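Local coordinates for protein putative O-GlcNAcase nagJ (Clostridium perfringens, PDB 6PV5) that probably acts as a hexosaminidase of glycoside hydrolase family 84, the chain here holding its N-terminal, catalytic-barrel and helical post-catalytic regions, at residues T373-P379 with L401-Y405; I507-W511 with F615-V619; L527-S532 with G568-I572. One frame throughout, in Å; residues are numbered along the deposited sequence. Where two conformers were deposited one is given.

Interaction 1 (T373-P379 with L401-Y405); sequences TGNDVIP and LWWNY
Asn404 reaches across to the loop 373-379 and ties it down with one short hydrogen bond. Its CB and then its CG each lie 3.8 Å from Val377 O, and the amide splits its two ends between different partners. ND2 donates an N-H to Val377 O at 2.9 Å, nearly straight at 166°; the acceptor sits close to the amide plane of Asn404, while the donor is tilted from the carbonyl plane of Val377. The same ND2 has the methyl CG2 of Thr373 beside it. OD1 turns back to its own segment and takes the indole N-H, Trp402 NE1 to Asn404 OD1 2.9 Å, in the plane of the indole ring; this bond is bent, with NE1 above the amide's carbonyl plane. Asn437 ND2 also bonds to OD1. With both ends engaged, the amide is fixed in its rotation.

Thr373 presses its backbone on the strand: its CA makes a C-H...O contact of 3.4 Å with Trp402 O. Its OG1, set between backbone N and carbonyl carbon (chi1 59°), donates to Asp376 O from above its carbonyl plane, closing the loop on itself. A water donates to Thr373 O and Trp402 O and accepts from Asn404 N, bridging the backbones. Farther along, the Pro379 ring runs alongside the Trp403 indole, Pro379 CD to Trp403 CZ3 3.6 Å.

Asn404 is the centre of an inverse gamma turn just beyond strand 399-403. Joining the loops that follow two neighbouring parallel strands is typical of the C-terminal, active-site mouth of a TIM barrel, and the side chain of Val377 lies about 7 Å from that of Asp305, the predicted proton donor.

Interaction 2 (I507-W511 with F615-V619); sequences IDSLW and FIRKV
A lysine laid over a tryptophan, backed by an apolar patch, joins helix 501-515 to the C-terminal helix 612-619 in the helical region that follows the catalytic barrel. The short helical segments run nearly parallel, 19° apart, yet their axes stay 12.3 Å from each other, so large side chains have to fill the gap.

Lys618 does this from the outer side. With CG anti to the backbone N and the rest of the chain extended, it lies flat along the indole of Trp511, the two side chains lying alongside and pointing opposite ways. CG meets the six-membered ring near CZ2, Lys618 CD passes 3.5 Å from Trp511 NE1, and CE stands over the five-membered ring as a CH-pi contact. The ammonium ends above that same ring, Lys618 NZ 3.4 Å from its centroid and 17° off the normal, a cation-pi interaction. The opposite face of the indole is covered toward its rim by CD2 of Leu510, one residue earlier on its own helix.

Deeper in, Phe615 meets the indole obliquely, with the planes at 43° and Phe615 CE1 3.8 Å from Trp511 CZ2. Ile507 crosses Phe615 at an angle and brings Ile507 CG2 to 3.9 Å from Phe615 CD1. At the far edge of the indole, Val619 CG2 sits against Trp511 CH2 at 4.0 Å, close to the ring plane; that methyl also rests over one face of Phe615, toward its rim.

Beyond the pair, Ile507 and Leu510 pack on helix 521-544, while Ile616 and Val619 pack on helix 548-579. The last helix of the model is thus fitted to the side of this bundle, with Arg617 salt-bridged to Asp601 of helix 583-601.

Interaction 3 (L527-S532 with G568-I572); sequences LQNEFS and GLKSI
One face of the Phe531 ring lies against Gly568, whose CA stands almost over the ring centre as a CH-pi contact, 3.5 Å from the centroid and 14° off the normal. The Gly568 carbonyl lies beside the CD2-CE2 side of the ring, Gly568 C 3.3 Å from Phe531 CD2. At the edge, near the ring plane and in the conformer given, Ile572 CD1 comes to 3.8 Å from Phe531 CD2. Having no side chain, Gly568 lets the phenyl settle directly on its backbone.

Here two long helices, 521-544 and 548-579, pack antiparallel, consecutive in the chain; the segment axes come within 9.3 Å at a crossing angle of -155°, as in neighbouring members of a helical bundle. In that same conformer Ile572 carries the contact further along helix 521-544: its chi1 of -75° turns CG1 and CD1 toward this helix, where CD1 touches CB of both Leu527 and Gln528. On the other flank Leu569 pushes CD2 between CB of Phe531 and CG of Gln528, meeting the Gln528 chain at roughly a right angle.

Toward the surface, a water donates to Gln528 OE1 and Leu569 O, linking two segments that share no direct hydrogen bond. Ser532 OG bonds back to Gln528 O at 2.7 Å; its own backbone N reaches that oxygen from the opposite face of the carbonyl plane.

In the fold
After the N-terminal mixed-sheet domain, the chain winds through the eight-stranded parallel barrel. Interaction 1 closes first, a short loop through helix 385-395 that links the ends of two adjacent barrel strands. The chain then leaves for the helical region. Helix 501-515 opens interaction 2, which waits for its partner until the very last helix, 612-619. Within that long excursion, interaction 3 opens and closes between helices 521-544 and 548-579, so the two are nested and interaction 1 stands in series before both. Interactions 2 and 3 touch, Ile616 and Val619 on Ser571 and Leu510 on Leu527; interaction 1 lies about 32 Å from interaction 2 and about 36 Å from interaction 3, centre to centre.

Interaction 1 (T373-P379 with L401-Y405)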
loop_
_atom_site.group_PDB
_atom_site.type_symbol
_atom_site.label_atom_id
_atom_site.label_comp_id
_atom_site.label_asym_id
_atom_site.label_seq_id
_atom_site.Cartn_x
_atom_site.Cartn_y
_atom_site.Cartn_z
ATOM N N THR A 373 -12.659 -8.654 2.975
ATOM C CA THR A 373 -12.230 -7.356 3.489
ATOM C C THR A 373 -11.941 -7.385 4.992
ATOM O O THR A 373 -11.496 -6.374 5.549
ATOM C CB THR A 373 -13.264 -6.276 3.133
ATOM O OG1 THR A 373 -14.514 -6.664 3.714
ATOM C CG2 THR A 373 -13.412 -6.066 1.637
ATOM N N GLY A 374 -12.155 -8.544 5.642
ATOM C CA GLY A 374 -12.101 -8.625 7.099
ATOM C C GLY A 374 -13.511 -8.711 7.665
ATOM O O GLY A 374 -14.445 -9.004 6.921
ATOM N N ASN A 375 -13.686 -8.430 8.961
ATOM C CA ASN A 375 -15.005 -8.649 9.564
ATOM C C ASN A 375 -16.044 -7.719 8.946
ATOM O O ASN A 375 -17.205 -8.079 8.848
ATOM C CB ASN A 375 -15.031 -8.457 11.088
ATOM C CG ASN A 375 -14.177 -9.469 11.828
ATOM O OD1 ASN A 375 -13.774 -10.484 11.271
ATOM N ND2 ASN A 375 -13.889 -9.200 13.087
ATOM N N ASP A 376 -15.618 -6.511 8.560
ATOM C CA ASP A 376 -16.513 -5.521 7.977
ATOM C C ASP A 376 -16.021 -5.109 6.595
ATOM O O ASP A 376 -14.910 -5.448 6.201
ATOM C CB ASP A 376 -16.558 -4.294 8.885
ATOM C CG ASP A 376 -16.945 -4.718 10.293
ATOM O OD1 ASP A 376 -18.131 -5.133 10.500
ATOM O OD2 ASP A 376 -16.047 -4.720 11.147
ATOM N N VAL A 377 -16.851 -4.329 5.894
ATOM C CA VAL A 377 -16.418 -3.656 4.683
ATOM C C VAL A 377 -15.190 -2.787 4.944
ATOM O O VAL A 377 -14.205 -2.859 4.205
ATOM C CB VAL A 377 -17.589 -2.877 4.066
ATOM C CG1 VAL A 377 -17.185 -2.218 2.745
ATOM C CG2 VAL A 377 -18.774 -3.808 3.871
ATOM N N ILE A 378 -15.246 -1.968 6.002
ATOM C CA ILE A 378 -14.082 -1.214 6.451
ATOM C C ILE A 378 -13.851 -1.542 7.933
ATOM O O ILE A 378 -14.461 -0.931 8.798
ATOM C CB ILE A 378 -14.262 0.310 6.220
ATOM C CG1 ILE A 378 -14.808 0.651 4.823
ATOM C CG2 ILE A 378 -12.964 1.076 6.490
ATOM C CD1 ILE A 378 -15.757 1.824 4.828
ATOM N N PRO A 379 -12.982 -2.519 8.295
ATOM C CA PRO A 379 -12.845 -2.948 9.696
ATOM C C PRO A 379 -12.185 -1.873 10.561
ATOM O O PRO A 379 -11.032 -1.495 10.322
ATOM C CB PRO A 379 -11.958 -4.201 9.611
ATOM C CG PRO A 379 -12.104 -4.636 8.153
ATOM C CD PRO A 379 -12.153 -3.322 7.384
ATOM N N LEU A 401 -6.403 -10.669 1.672
ATOM C CA LEU A 401 -7.059 -9.562 2.351
ATOM C C LEU A 401 -7.115 -8.329 1.437
ATOM O O LEU A 401 -6.082 -7.800 1.045
ATOM C CB LEU A 401 -6.329 -9.273 3.665
ATOM C CG LEU A 401 -6.838 -8.048 4.443
ATOM C CD1 LEU A 401 -8.310 -8.186 4.873
ATOM C CD2 LEU A 401 -5.946 -7.765 5.649
ATOM N N TRP A 402 -8.329 -7.919 1.067
ATOM C CA TRP A 402 -8.557 -6.668 0.380
ATOM C C TRP A 402 -8.690 -5.584 1.456
ATOM O O TRP A 402 -9.659 -5.549 2.212
ATOM C CB TRP A 402 -9.816 -6.808 -0.470
ATOM C CG TRP A 402 -10.292 -5.548 -1.124
ATOM C CD1 TRP A 402 -10.560 -4.352 -0.518
ATOM C CD2 TRP A 402 -10.622 -5.373 -2.514
ATOM N NE1 TRP A 402 -11.019 -3.444 -1.433
ATOM C CE2 TRP A 402 -11.074 -4.039 -2.665
ATOM C CE3 TRP A 402 -10.575 -6.208 -3.639
ATOM C CZ2 TRP A 402 -11.476 -3.519 -3.898
ATOM C CZ3 TRP A 402 -10.998 -5.697 -4.850
ATOM C CH2 TRP A 402 -11.444 -4.377 -4.974
ATOM N N TRP A 403 -7.653 -4.762 1.583
ATOM C CA TRP A 403 -7.592 -3.851 2.715
ATOM C C TRP A 403 -8.038 -2.452 2.304
ATOM O O TRP A 403 -7.363 -1.795 1.506
ATOM C CB TRP A 403 -6.196 -3.858 3.325
ATOM C CG TRP A 403 -6.163 -3.054 4.581
ATOM C CD1 TRP A 403 -5.371 -1.973 4.840
ATOM C CD2 TRP A 403 -7.012 -3.228 5.727
ATOM N NE1 TRP A 403 -5.645 -1.490 6.088
ATOM C CE2 TRP A 403 -6.664 -2.219 6.644
ATOM C CE3 TRP A 403 -8.040 -4.124 6.053
ATOM C CZ2 TRP A 403 -7.303 -2.079 7.876
ATOM C CZ3 TRP A 403 -8.659 -3.999 7.279
ATOM C CH2 TRP A 403 -8.304 -2.978 8.163
ATOM N N ASN A 404 -9.164 -2.017 2.871
ATOM C CA ASN A 404 -9.810 -0.770 2.478
ATOM C C ASN A 404 -9.206 0.427 3.228
ATOM O O ASN A 404 -9.879 1.121 3.994
ATOM C CB ASN A 404 -11.328 -0.849 2.666
ATOM C CG ASN A 404 -12.012 -1.451 1.455
ATOM O OD1 ASN A 404 -11.632 -1.156 0.324
ATOM N ND2 ASN A 404 -12.986 -2.317 1.676
ATOM N N TYR A 405 -7.932 0.684 2.965
ATOM C CA TYR A 405 -7.226 1.866 3.441
ATOM C C TYR A 405 -5.941 1.941 2.620
ATOM O O TYR A 405 -5.308 0.899 2.402
ATOM C CB TYR A 405 -6.916 1.676 4.930
ATOM C CG TYR A 405 -6.260 2.849 5.598
ATOM C CD1 TYR A 405 -7.023 3.782 6.292
ATOM C CD2 TYR A 405 -4.897 3.056 5.501
ATOM C CE1 TYR A 405 -6.434 4.875 6.912
ATOM C CE2 TYR A 405 -4.295 4.137 6.122
ATOM C CZ TYR A 405 -5.064 5.052 6.828
ATOM O OH TYR A 405 -4.478 6.137 7.422
HETATM O O HOH W 1 -10.749 -3.952 4.061
#

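Interaction 2 (I507-W511 with F615-V619)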
loop_
_atom_site.group_PDB
_atom_site.type_symbol
_atom_site.label_atom_id
_atom_site.label_comp_id
_atom_site.label_asym_id
_atom_site.label_seq_id
_atom_site.Cartn_x
_atom_site.Cartn_y
_atom_site.Cartn_z
ATOM N N ILE A 507 -5.345 16.674 25.950
ATOM C CA ILE A 507 -6.630 17.355 26.054
ATOM C C ILE A 507 -7.509 16.660 27.095
ATOM O O ILE A 507 -8.052 17.316 27.979
ATOM C CB ILE A 507 -7.283 17.507 24.665
ATOM C CG1 ILE A 507 -6.523 18.551 23.847
ATOM C CG2 ILE A 507 -8.772 17.843 24.762
ATOM C CD1 ILE A 507 -6.646 18.396 22.346
ATOM N N ASP A 508 -7.651 15.336 27.001
ATOM C CA ASP A 508 -8.549 14.597 27.879
ATOM C C ASP A 508 -8.146 14.827 29.338
ATOM O O ASP A 508 -8.996 14.939 30.232
ATOM C CB ASP A 508 -8.552 13.112 27.505
ATOM C CG ASP A 508 -9.219 12.815 26.158
ATOM O OD1 ASP A 508 -9.957 13.697 25.651
ATOM O OD2 ASP A 508 -9.008 11.693 25.621
ATOM N N SER A 509 -6.827 14.874 29.554
ATOM C CA SER A 509 -6.216 15.094 30.856
ATOM C C SER A 509 -6.444 16.543 31.301
ATOM O O SER A 509 -6.724 16.804 32.469
ATOM C CB SER A 509 -4.738 14.693 30.814
ATOM O OG SER A 509 -3.944 15.445 31.717
ATOM N N LEU A 510 -6.340 17.477 30.346
ATOM C CA LEU A 510 -6.553 18.884 30.621
ATOM C C LEU A 510 -7.965 19.086 31.171
ATOM O O LEU A 510 -8.133 19.774 32.183
ATOM C CB LEU A 510 -6.317 19.691 29.344
ATOM C CG LEU A 510 -6.545 21.201 29.422
ATOM C CD1 LEU A 510 -5.614 21.905 28.457
ATOM C CD2 LEU A 510 -7.984 21.574 29.104
ATOM N N TRP A 511 -8.965 18.472 30.525
ATOM C CA TRP A 511 -10.346 18.751 30.887
ATOM C C TRP A 511 -10.671 18.273 32.297
ATOM O O TRP A 511 -11.509 18.883 32.958
ATOM C CB TRP A 511 -11.362 18.230 29.867
ATOM C CG TRP A 511 -11.414 19.045 28.610
ATOM C CD1 TRP A 511 -11.301 18.582 27.326
ATOM C CD2 TRP A 511 -11.592 20.471 28.510
ATOM N NE1 TRP A 511 -11.408 19.619 26.436
ATOM C CE2 TRP A 511 -11.576 20.790 27.131
ATOM C CE3 TRP A 511 -11.764 21.510 29.442
ATOM C CZ2 TRP A 511 -11.723 22.103 26.673
ATOM C CZ3 TRP A 511 -11.892 22.808 28.990
ATOM C CH2 TRP A 511 -11.876 23.097 27.619
ATOM N N PHE A 615 -11.858 20.213 20.575
ATOM C CA PHE A 615 -11.206 21.001 21.604
ATOM C C PHE A 615 -11.565 22.485 21.428
ATOM O O PHE A 615 -12.071 23.123 22.343
ATOM C CB PHE A 615 -9.684 20.828 21.595
ATOM C CG PHE A 615 -8.980 21.776 22.545
ATOM C CD1 PHE A 615 -9.122 21.633 23.921
ATOM C CD2 PHE A 615 -8.216 22.836 22.068
ATOM C CE1 PHE A 615 -8.479 22.500 24.800
ATOM C CE2 PHE A 615 -7.579 23.707 22.950
ATOM C CZ PHE A 615 -7.730 23.546 24.311
ATOM N N ILE A 616 -11.317 23.031 20.246
ATOM C CA ILE A 616 -11.630 24.423 19.989
ATOM C C ILE A 616 -13.122 24.692 20.194
ATOM O O ILE A 616 -13.476 25.709 20.774
ATOM C CB ILE A 616 -11.141 24.823 18.594
ATOM C CG1 ILE A 616 -9.618 24.707 18.539
ATOM C CG2 ILE A 616 -11.617 26.236 18.250
ATOM C CD1 ILE A 616 -9.103 24.388 17.143
ATOM N N ARG A 617 -13.994 23.768 19.772
ATOM C CA ARG A 617 -15.420 23.993 19.937
ATOM C C ARG A 617 -15.829 23.908 21.405
ATOM O O ARG A 617 -16.773 24.578 21.793
ATOM C CB ARG A 617 -16.275 23.040 19.091
ATOM C CG ARG A 617 -16.207 23.332 17.598
ATOM C CD ARG A 617 -16.983 22.340 16.744
ATOM N NE ARG A 617 -16.304 22.254 15.458
ATOM C CZ ARG A 617 -16.474 23.113 14.456
ATOM N NH1 ARG A 617 -17.349 24.097 14.572
ATOM N NH2 ARG A 617 -15.801 22.957 13.327
ATOM N N LYS A 618 -15.166 23.068 22.206
ATOM C CA LYS A 618 -15.516 22.960 23.614
ATOM C C LYS A 618 -15.151 24.248 24.350
ATOM O O LYS A 618 -15.874 24.679 25.232
ATOM C CB LYS A 618 -14.795 21.797 24.299
ATOM C CG LYS A 618 -15.335 21.417 25.673
ATOM C CD LYS A 618 -14.839 20.076 26.178
ATOM C CE LYS A 618 -14.939 19.979 27.687
ATOM N NZ LYS A 618 -14.589 18.630 28.204
ATOM N N VAL A 619 -14.020 24.853 23.989
ATOM C CA VAL A 619 -13.567 26.089 24.611
ATOM C C VAL A 619 -14.614 27.193 24.406
ATOM O O VAL A 619 -14.883 27.956 25.320
ATOM C CB VAL A 619 -12.175 26.489 24.092
ATOM C CG1 VAL A 619 -11.820 27.931 24.431
ATOM C CG2 VAL A 619 -11.102 25.520 24.572
#

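Interaction 3 (L527-S532 with G568-I572)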
loop_
_atom_site.group_PDB
_atom_site.type_symbol
_atom_site.label_atom_id
_atom_site.label_comp_id
_atom_site.label_asym_id
_atom_site.label_seq_id
_atom_site.Cartn_x
_atom_site.Cartn_y
_atom_site.Cartn_z
ATOM N N LEU A 527 0.172 22.004 24.426
ATOM C CA LEU A 527 -0.753 22.296 23.347
ATOM C C LEU A 527 -0.251 23.470 22.514
ATOM O O LEU A 527 -0.305 23.413 21.287
ATOM C CB LEU A 527 -2.149 22.549 23.921
ATOM C CG LEU A 527 -2.857 21.314 24.462
ATOM C CD1 LEU A 527 -4.265 21.672 24.939
ATOM C CD2 LEU A 527 -2.883 20.204 23.406
ATOM N N GLN A 528 0.291 24.505 23.170
ATOM C CA GLN A 528 0.752 25.696 22.462
ATOM C C GLN A 528 1.885 25.378 21.489
ATOM O O GLN A 528 1.953 25.969 20.406
ATOM C CB GLN A 528 1.212 26.784 23.432
ATOM C CG GLN A 528 1.562 28.084 22.732
ATOM C CD GLN A 528 1.808 29.162 23.755
ATOM O OE1 GLN A 528 0.936 29.983 24.035
ATOM N NE2 GLN A 528 2.991 29.138 24.349
ATOM N N ASN A 529 2.798 24.492 21.902
ATOM C CA ASN A 529 3.874 24.040 21.030
ATOM C C ASN A 529 3.287 23.351 19.796
ATOM O O ASN A 529 3.698 23.627 18.670
ATOM C CB ASN A 529 4.833 23.079 21.742
ATOM C CG ASN A 529 5.752 23.743 22.744
ATOM O OD1 ASN A 529 6.222 24.862 22.528
ATOM N ND2 ASN A 529 6.034 23.046 23.836
ATOM N N GLU A 530 2.341 22.430 20.009
ATOM C CA GLU A 530 1.722 21.735 18.881
ATOM C C GLU A 530 1.091 22.733 17.901
ATOM O O GLU A 530 1.375 22.689 16.709
ATOM C CB GLU A 530 0.705 20.708 19.359
ATOM C CG GLU A 530 0.105 19.871 18.222
ATOM C CD GLU A 530 1.069 19.154 17.279
ATOM O OE1 GLU A 530 2.250 18.942 17.653
ATOM O OE2 GLU A 530 0.630 18.787 16.164
ATOM N N PHE A 531 0.291 23.674 18.428
ATOM C CA PHE A 531 -0.482 24.608 17.625
ATOM C C PHE A 531 0.450 25.547 16.864
ATOM O O PHE A 531 0.133 25.949 15.740
ATOM C CB PHE A 531 -1.519 25.373 18.460
ATOM C CG PHE A 531 -2.612 24.545 19.098
ATOM C CD1 PHE A 531 -3.177 23.457 18.440
ATOM C CD2 PHE A 531 -3.102 24.870 20.359
ATOM C CE1 PHE A 531 -4.195 22.717 19.034
ATOM C CE2 PHE A 531 -4.121 24.134 20.951
ATOM C CZ PHE A 531 -4.667 23.055 20.284
ATOM N N SER A 532 1.604 25.882 17.460
ATOM C CA SER A 532 2.551 26.745 16.767
ATOM C C SER A 532 3.171 26.002 15.583
ATOM O O SER A 532 3.463 26.611 14.562
ATOM C CB SER A 532 3.628 27.285 17.681
ATOM O OG SER A 532 3.031 27.906 18.809
ATOM N N GLY A 568 -6.349 27.066 17.726
ATOM C CA GLY A 568 -5.878 26.397 18.930
ATOM C C GLY A 568 -5.132 27.374 19.845
ATOM O O GLY A 568 -5.356 27.387 21.047
ATOM N N LEU A 569 -4.253 28.196 19.263
ATOM C CA LEU A 569 -3.557 29.244 20.008
ATOM C C LEU A 569 -4.554 30.188 20.688
ATOM O O LEU A 569 -4.351 30.546 21.850
ATOM C CB LEU A 569 -2.602 30.005 19.086
ATOM C CG LEU A 569 -1.402 29.191 18.610
ATOM C CD1 LEU A 569 -0.566 29.961 17.585
ATOM C CD2 LEU A 569 -0.566 28.716 19.808
ATOM N N LYS A 570 -5.641 30.552 19.982
ATOM C CA LYS A 570 -6.661 31.433 20.540
ATOM C C LYS A 570 -7.419 30.743 21.676
ATOM O O LYS A 570 -7.726 31.379 22.682
ATOM C CB LYS A 570 -7.639 31.934 19.472
ATOM C CG LYS A 570 -8.660 32.967 19.942
ATOM C CD LYS A 570 -8.045 34.248 20.484
ATOM C CE LYS A 570 -7.092 34.906 19.510
ATOM N NZ LYS A 570 -6.406 36.052 20.149
ATOM N N SER A 571 -7.704 29.440 21.522
ATOM C CA SER A 571 -8.413 28.701 22.553
ATOM C C SER A 571 -7.606 28.679 23.853
ATOM O O SER A 571 -8.191 28.773 24.936
ATOM C CB SER A 571 -8.782 27.307 22.104
ATOM O OG SER A 571 -9.606 27.373 20.951
ATOM N N ILE A 572 -6.280 28.541 23.750
ATOM C CA ILE A 572 -5.443 28.560 24.940
ATOM C C ILE A 572 -5.593 29.928 25.607
ATOM O O ILE A 572 -5.804 30.010 26.819
ATOM C CB ILE A 572 -3.974 28.210 24.616
ATOM C CG1 ILE A 572 -3.799 26.714 24.353
ATOM C CG2 ILE A 572 -3.037 28.687 25.720
ATOM C CD1 ILE A 572 -2.453 26.369 23.769
HETATM O O HOH W 2 -1.817 30.816 22.764
#